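Local coordinates for lectin 2 (Agrocybe aegerita, PDB 4TQJ), which binds sugars as a fungal lectin, specifically recognising N-acetylglucosamine at the non-reducing terminus of glycans, at residues D178-N182 and N256-F262; F190-F196 and S211-C217. The protein carries 1 engineered substitution. All blocks are in the same frame, centred on the assembly; numbering follows the deposited sequence.

Contact 1: residues D178-N182 and N256-F262; sequences DVTGN and NNGGGVF
The carbonyl O of Val179 accepts a hydrogen bond from Asn256 ND2 at 2.7 Å, and the N-H...O angle of 162° shows it to be nearly straight. The donor lies in the carbonyl plane on a lone pair, and the acceptor in turn lies close to the amide plane of Asn256. With CG anti to the backbone N (chi1 -169°), the Asn256 torsion carries the amide to the Val179 carbonyl, crossing the Val179 side chain at about a right angle. Its other end faces its own turn: OD1 takes the N-H groups of Gly258, at 2.7 Å from that N, and of Gly260, at 2.8 Å from that N, the first pair forming an Asx turn. Bonds at both ends fix the amide's rotation, and Ala241 O is a second acceptor for ND2. Beside this polar centre, Gly259 CA makes a CA-H...O contact with Thr180 O at 3.3 Å, and Val179 CG1 meets the edge of the Phe262 ring, 4.3 Å from CZ. The 178-182 loop is braced by Asp178 OD1, which accepts from Gly181 N in an Asx motif. These Asp- and Asn-rich, glycine-containing turns are consistent with FG-GAP-like repeats of a beta-propeller, here joining loops of two successive blades.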
# COMPACT_ATOMS: atom_id res chain seq x y z
N ASP A 178 5.81 -1.88 23.91
CA ASP A 178 6.83 -2.85 24.29
C ASP A 178 7.92 -2.14 25.08
O ASP A 178 8.73 -1.41 24.50
CB ASP A 178 7.43 -3.53 23.06
CG ASP A 178 8.38 -4.65 23.44
OD1 ASP A 178 8.43 -4.99 24.64
OD2 ASP A 178 9.06 -5.18 22.55
N VAL A 179 7.91 -2.34 26.40
CA VAL A 179 8.96 -1.79 27.25
C VAL A 179 9.91 -2.89 27.73
O VAL A 179 11.05 -2.61 28.09
CB VAL A 179 8.37 -1.06 28.48
CG1 VAL A 179 7.47 0.09 28.05
CG2 VAL A 179 7.59 -2.02 29.36
N THR A 180 9.45 -4.15 27.74
CA THR A 180 10.30 -5.25 28.22
C THR A 180 11.32 -5.68 27.18
O THR A 180 12.31 -6.32 27.51
CB THR A 180 9.50 -6.49 28.62
OG1 THR A 180 8.86 -7.04 27.46
CG2 THR A 180 8.48 -6.17 29.70
N GLY A 181 11.05 -5.36 25.92
CA GLY A 181 11.95 -5.73 24.83
C GLY A 181 11.73 -7.11 24.23
O GLY A 181 12.63 -7.66 23.61
N ASN A 182 10.54 -7.68 24.41
CA ASN A 182 10.27 -9.02 23.87
C ASN A 182 9.38 -9.01 22.64
O ASN A 182 8.84 -10.04 22.25
CB ASN A 182 9.68 -9.95 24.95
CG ASN A 182 8.25 -9.59 25.31
OD1 ASN A 182 7.76 -8.53 24.94
ND2 ASN A 182 7.58 -10.46 26.05
N ASN A 256 14.46 3.68 29.16
CA ASN A 256 14.32 2.24 29.32
C ASN A 256 15.67 1.59 29.08
O ASN A 256 16.34 1.92 28.11
CB ASN A 256 13.32 1.72 28.27
CG ASN A 256 12.88 0.28 28.51
OD1 ASN A 256 13.65 -0.56 29.01
ND2 ASN A 256 11.65 -0.02 28.14
N ASN A 257 16.08 0.67 29.96
CA ASN A 257 17.37 -0.00 29.80
C ASN A 257 17.31 -1.05 28.70
O ASN A 257 18.32 -1.67 28.36
CB ASN A 257 17.84 -0.65 31.10
CG ASN A 257 17.16 -1.99 31.37
OD1 ASN A 257 15.96 -2.16 31.16
ND2 ASN A 257 17.94 -2.95 31.86
N GLY A 258 16.12 -1.24 28.15
CA GLY A 258 15.92 -2.22 27.10
C GLY A 258 15.19 -3.45 27.61
O GLY A 258 14.90 -4.37 26.85
N GLY A 259 14.90 -3.46 28.90
CA GLY A 259 14.20 -4.58 29.51
C GLY A 259 13.11 -4.12 30.46
O GLY A 259 12.61 -4.90 31.27
N GLY A 260 12.75 -2.85 30.38
CA GLY A 260 11.66 -2.36 31.20
C GLY A 260 12.12 -1.82 32.54
O GLY A 260 11.31 -1.58 33.43
N VAL A 261 13.42 -1.63 32.70
CA VAL A 261 13.94 -0.92 33.86
C VAL A 261 14.27 0.53 33.47
O VAL A 261 15.04 0.76 32.53
CB VAL A 261 15.22 -1.58 34.41
CG1 VAL A 261 15.71 -0.82 35.65
CG2 VAL A 261 14.98 -3.06 34.74
N PHE A 262 13.72 1.49 34.22
CA PHE A 262 13.90 2.91 33.89
C PHE A 262 14.91 3.66 34.75
O PHE A 262 14.96 3.46 35.97
CB PHE A 262 12.55 3.63 33.88
CG PHE A 262 11.64 3.16 32.78
CD1 PHE A 262 11.62 3.79 31.56
CD2 PHE A 262 10.86 2.02 32.95
CE1 PHE A 262 10.82 3.34 30.53
CE2 PHE A 262 10.04 1.56 31.93
CZ PHE A 262 10.03 2.21 30.72

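Contact 2: residues F190-F196 and S211-C217; sequences FGDKHVF and SVIDNFC
The His194 and Asp214 side chains project in the same direction next to each other, at the end of an antiparallel beta hairpin whose strands, 195-198 and 210-213, form the outer part of a propeller blade. His194 ND1 donates to Asp214 OD1 at 2.6 Å; the acceptor lies in the imidazole plane, whereas the donor stands 40° out of the carboxylate plane. The ring and carboxylate planes are turned 62° apart. Ser211 CB lies over one face of the same imidazole, 4.1 Å from its centroid, a CH-pi contact.

Next to this pair along the strands the backbone carries a classic beta bulge: Val212 and Ile213 both face Val195. Val195 N donates to Ile213 O at 3.0 Å and Val195 O accepts from Val212 N at 2.8 Å, while the next pair, Phe196 with Ser211, is non-hydrogen-bonded.

Val195 and Ile213 share one face of the sheet, and Phe196 and Ser211 the other. The two methyls of Val195 divide the packing. CG1, anti to the backbone N (chi1 179°), approaches Val212 CG2, whereas CG2 lies beside the backbone N and meets Ile213 CB, Phe216 CB and Cys217 SG. Ile243 of the following blade touches Phe190, Val195, Ile213 and Phe216, placing this apolar cluster at a blade interface.

The Phe190 and Phe216 side chains are likewise neighbours with a shared direction, but their rings do not stack. Instead the Phe190 ring turns its edge to the other residue, its CE1 lying 3.6 Å from Phe216 CB. Cys217 enters the turn between Phe190 and Val195, where its CB sits 3.2 Å from Gly191 O and equally close to Asp192 O. At that same edge of the Phe190 ring, near its plane, Phe216 O lies 3.3 Å from CD1.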
# COMPACT_ATOMS: atom_id res chain seq x y z
N PHE A 190 0.17 5.09 34.10
CA PHE A 190 0.60 6.20 34.93
C PHE A 190 -0.44 6.38 36.03
O PHE A 190 -1.48 6.97 35.79
CB PHE A 190 0.72 7.49 34.11
CG PHE A 190 1.78 7.44 33.04
CD1 PHE A 190 2.93 8.23 33.15
CD2 PHE A 190 1.63 6.62 31.93
CE1 PHE A 190 3.89 8.19 32.17
CE2 PHE A 190 2.60 6.57 30.94
CZ PHE A 190 3.74 7.35 31.06
N GLY A 191 -0.16 5.84 37.20
CA GLY A 191 -1.12 5.84 38.30
C GLY A 191 -1.05 7.05 39.21
O GLY A 191 -0.75 8.17 38.77
N ASP A 192 -1.33 6.85 40.49
CA ASP A 192 -1.29 7.96 41.42
C ASP A 192 0.14 8.29 41.82
O ASP A 192 0.59 9.42 41.67
CB ASP A 192 -2.16 7.66 42.66
CG ASP A 192 -3.64 7.87 42.40
OD1 ASP A 192 -4.01 8.84 41.68
OD2 ASP A 192 -4.45 7.07 42.90
N LYS A 193 0.88 7.28 42.29
CA LYS A 193 2.23 7.50 42.78
C LYS A 193 3.34 6.81 41.97
O LYS A 193 4.51 7.01 42.25
CB LYS A 193 2.31 7.13 44.26
CG LYS A 193 1.11 7.68 45.05
CD LYS A 193 1.49 8.19 46.42
CE LYS A 193 2.69 9.10 46.35
NZ LYS A 193 2.41 10.48 46.84
N HIS A 194 2.98 6.03 40.94
CA HIS A 194 3.99 5.35 40.14
C HIS A 194 3.53 5.08 38.71
O HIS A 194 2.35 4.89 38.47
CB HIS A 194 4.34 3.97 40.72
CG HIS A 194 4.50 3.94 42.20
ND1 HIS A 194 5.68 4.26 42.83
CD2 HIS A 194 3.64 3.57 43.18
CE1 HIS A 194 5.54 4.12 44.14
NE2 HIS A 194 4.31 3.69 44.38
N VAL A 195 4.48 5.03 37.79
CA VAL A 195 4.24 4.40 36.49
C VAL A 195 4.38 2.91 36.74
O VAL A 195 5.37 2.47 37.33
CB VAL A 195 5.25 4.85 35.42
CG1 VAL A 195 4.98 4.15 34.08
CG2 VAL A 195 5.23 6.37 35.25
N PHE A 196 3.38 2.14 36.33
CA PHE A 196 3.38 0.69 36.52
C PHE A 196 3.53 0.04 35.15
O PHE A 196 3.04 0.57 34.15
CB PHE A 196 2.05 0.19 37.12
CG PHE A 196 1.80 0.62 38.55
CD1 PHE A 196 2.32 -0.11 39.61
CD2 PHE A 196 1.01 1.73 38.83
CE1 PHE A 196 2.08 0.26 40.94
CE2 PHE A 196 0.76 2.11 40.15
CZ PHE A 196 1.30 1.38 41.21
N SER A 211 5.75 -1.38 39.95
CA SER A 211 6.12 0.02 39.86
C SER A 211 7.50 0.15 39.24
O SER A 211 8.41 -0.59 39.60
CB SER A 211 6.12 0.66 41.26
OG SER A 211 6.64 1.98 41.20
N VAL A 212 7.66 1.10 38.32
CA VAL A 212 8.96 1.30 37.67
C VAL A 212 9.53 2.72 37.76
O VAL A 212 10.73 2.90 37.60
CB VAL A 212 8.94 0.89 36.19
CG1 VAL A 212 8.68 -0.61 36.04
CG2 VAL A 212 7.92 1.73 35.42
N ILE A 213 8.67 3.71 37.97
CA ILE A 213 9.12 5.10 38.13
C ILE A 213 8.25 5.80 39.16
O ILE A 213 7.03 5.61 39.17
CB ILE A 213 9.06 5.91 36.81
CG1 ILE A 213 9.74 5.18 35.65
CG2 ILE A 213 9.69 7.30 36.99
CD1 ILE A 213 9.38 5.76 34.30
N ASP A 214 8.87 6.59 40.03
CA ASP A 214 8.13 7.35 41.03
C ASP A 214 8.03 8.79 40.57
O ASP A 214 8.57 9.70 41.19
CB ASP A 214 8.82 7.28 42.40
CG ASP A 214 8.94 5.85 42.93
OD1 ASP A 214 8.16 4.98 42.50
OD2 ASP A 214 9.82 5.61 43.77
N ASN A 215 7.35 8.98 39.44
CA ASN A 215 7.29 10.25 38.74
C ASN A 215 6.29 10.14 37.57
O ASN A 215 5.67 9.09 37.38
CB ASN A 215 8.68 10.67 38.25
CG ASN A 215 8.92 12.18 38.34
OD1 ASN A 215 8.02 12.98 38.13
ND2 ASN A 215 10.16 12.57 38.67
N PHE A 216 6.12 11.23 36.83
CA PHE A 216 5.16 11.29 35.74
C PHE A 216 3.71 11.03 36.17
O PHE A 216 2.87 10.68 35.35
CB PHE A 216 5.54 10.31 34.61
CG PHE A 216 6.87 10.61 33.97
CD1 PHE A 216 7.05 11.75 33.20
CD2 PHE A 216 7.94 9.74 34.13
CE1 PHE A 216 8.27 12.02 32.60
CE2 PHE A 216 9.16 10.00 33.53
CZ PHE A 216 9.34 11.14 32.77
N CYS A 217 3.41 11.20 37.46
CA CYS A 217 2.08 10.89 37.95
C CYS A 217 1.45 12.05 38.72
O CYS A 217 2.14 12.96 39.19
CB CYS A 217 2.11 9.64 38.84
SG CYS A 217 2.51 8.15 37.96

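In the fold
Contacts 1 and 2 have their centres about 15 Å apart on the same side of the chain's centre, about 20 and 21 Å from it, centre to centre. In sequence, both segments of contact 2 fall between those of contact 1. Contact 2 is local, within the blade built on strands 173-177 to 210-213, whereas contact 1 reaches from that blade to the next, strands 230-233 to 266-269. Phe262 connects them: its CB packs 3.7 Å from Ile213 CG1, and its CD2 lies 3.8 Å from Val212 CG2. Through Phe262, the hairpin of contact 2 thus touches the 256-262 loop of the next blade at its bulged residues.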